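Local coordinates for a novel designed pore protein (Synthetic construct, PDB 6TMS) that probably forms a pore as a designed two-helix chain within a six-chain assembly, at residues K9-L12 with E13-E16. Numbering follows the deposited sequence.
Sequences KKLL and EEAE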
loop_
_atom_site.group_PDB
_atom_site.type_symbol
_atom_site.label_atom_id
_atom_site.label_comp_id
_atom_site.label_asym_id
_atom_site.label_seq_id
_atom_site.Cartn_x
_atom_site.Cartn_y
_atom_site.Cartn_z
ATOM N N LYS F 9 -13.811 15.176 -9.537
ATOM C CA LYS F 9 -14.570 14.145 -10.235
ATOM C C LYS F 9 -13.872 13.758 -11.528
ATOM O O LYS F 9 -13.874 12.595 -11.925
ATOM C CB LYS F 9 -15.983 14.662 -10.514
ATOM C CG LYS F 9 -17.094 13.608 -10.557
ATOM C CD LYS F 9 -18.462 14.247 -10.192
ATOM C CE LYS F 9 -19.687 13.610 -10.870
ATOM N NZ LYS F 9 -19.893 12.200 -10.513
ATOM N N LYS F 10 -13.284 14.742 -12.198
ATOM C CA LYS F 10 -12.523 14.538 -13.422
ATOM C C LYS F 10 -11.408 13.547 -13.180
ATOM O O LYS F 10 -11.232 12.560 -13.910
ATOM C CB LYS F 10 -11.963 15.916 -13.838
ATOM C CG LYS F 10 -11.404 16.100 -15.262
ATOM C CD LYS F 10 -9.884 16.154 -15.305
ATOM C CE LYS F 10 -9.358 15.279 -16.423
ATOM N NZ LYS F 10 -8.490 14.219 -15.844
ATOM N N LEU F 11 -10.667 13.799 -12.113
ATOM C CA LEU F 11 -9.564 12.948 -11.731
ATOM C C LEU F 11 -10.048 11.566 -11.366
ATOM O O LEU F 11 -9.479 10.553 -11.786
ATOM C CB LEU F 11 -8.877 13.601 -10.545
ATOM C CG LEU F 11 -8.129 14.865 -10.944
ATOM C CD1 LEU F 11 -7.642 15.639 -9.717
ATOM C CD2 LEU F 11 -6.987 14.489 -11.884
ATOM N N LEU F 12 -11.146 11.525 -10.634
ATOM C CA LEU F 12 -11.696 10.289 -10.113
ATOM C C LEU F 12 -12.258 9.420 -11.237
ATOM O O LEU F 12 -12.102 8.191 -11.230
ATOM C CB LEU F 12 -12.749 10.670 -9.061
ATOM C CG LEU F 12 -12.874 9.976 -7.677
ATOM C CD1 LEU F 12 -11.553 9.420 -7.098
ATOM C CD2 LEU F 12 -13.524 10.905 -6.619
ATOM N N GLU F 13 -12.884 10.049 -12.227
ATOM C CA GLU F 13 -13.429 9.348 -13.386
ATOM C C GLU F 13 -12.332 8.889 -14.350
ATOM O O GLU F 13 -12.444 7.823 -14.979
ATOM C CB GLU F 13 -14.440 10.276 -14.096
ATOM C CG GLU F 13 -15.875 10.319 -13.492
ATOM C CD GLU F 13 -16.838 11.376 -14.109
ATOM O OE1 GLU F 13 -17.286 12.233 -13.326
ATOM O OE2 GLU F 13 -17.108 11.424 -15.331
ATOM N N GLU F 14 -11.261 9.665 -14.468
ATOM C CA GLU F 14 -10.130 9.281 -15.304
ATOM C C GLU F 14 -9.379 8.111 -14.698
ATOM O O GLU F 14 -8.907 7.192 -15.402
ATOM C CB GLU F 14 -9.258 10.532 -15.425
ATOM C CG GLU F 14 -7.785 10.383 -15.763
ATOM C CD GLU F 14 -6.849 10.338 -14.546
ATOM O OE1 GLU F 14 -7.143 10.938 -13.483
ATOM O OE2 GLU F 14 -5.769 9.728 -14.690
ATOM N N ALA F 15 -9.368 8.097 -13.374
ATOM C CA ALA F 15 -8.766 7.015 -12.622
ATOM C C ALA F 15 -9.549 5.731 -12.805
ATOM O O ALA F 15 -8.974 4.669 -13.079
ATOM C CB ALA F 15 -8.743 7.418 -11.153
ATOM N N GLU F 16 -10.877 5.827 -12.701
ATOM C CA GLU F 16 -11.721 4.670 -12.959
ATOM C C GLU F 16 -11.427 4.112 -14.333
ATOM O O GLU F 16 -11.280 2.884 -14.518
ATOM C CB GLU F 16 -13.192 5.067 -12.837
ATOM C CG GLU F 16 -13.775 4.993 -11.438
ATOM C CD GLU F 16 -15.253 5.377 -11.396
ATOM O OE1 GLU F 16 -15.536 6.543 -11.746
ATOM O OE2 GLU F 16 -16.118 4.548 -11.010
HETATM O O HOH W 1 -17.365 10.084 -10.790
#
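Glu13 crosses the aliphatic stem of Lys9, one helical turn earlier, at a slant, and its OE1 is the atom that does the touching, nearest to Lys9 CG. Its CG is anti to the carbonyl carbon (chi1 -82°) and the chain runs extended beyond, which carries the acid back toward the start of the helix. The lysine chain bends in its outer half and brings NZ round to the same oxygen, but the salt bridge is long, 3.8 Å from Lys9 NZ to Glu13 OE1. A water makes weak hydrogen bonds to both groups, accepting from Lys9 NZ and donating to Glu13 OE1, and may help to bridge the pair. This is the i to i+4 pairing of an alpha-helix, here in helix 2-32 of a two-helix hairpin that belongs to a six-chain assembly. Beneath the side chains the backbone repeats the same spacing: Glu13 N donates to Lys9 O at 2.7 Å, and Glu16 N to Leu12 O at 3.0 Å. Lys10 and Glu14 follow that spacing without closing a salt bridge, Lys10 NZ stopping 4.3 Å from Glu14 OE1 and resting instead near the acid's CB and CG. Glu14 has CG anti to the backbone N (chi1 157°) and a bend at chi2, which together turn its carboxylate to the side of Leu11. Its OE2 forms a salt bridge with Lys18, and an acidic side chain of another chain lies near the same oxygen, a like charge that Lys18 may offset. A glutamine here would probably leave Lys18 without its charged mate and weaken the attraction felt by the Lys10 ammonium. On the buried side, Leu12 packs on Ala62 and Leu66 of helix 39-68, while Leu11 meets an apolar side chain of another chain.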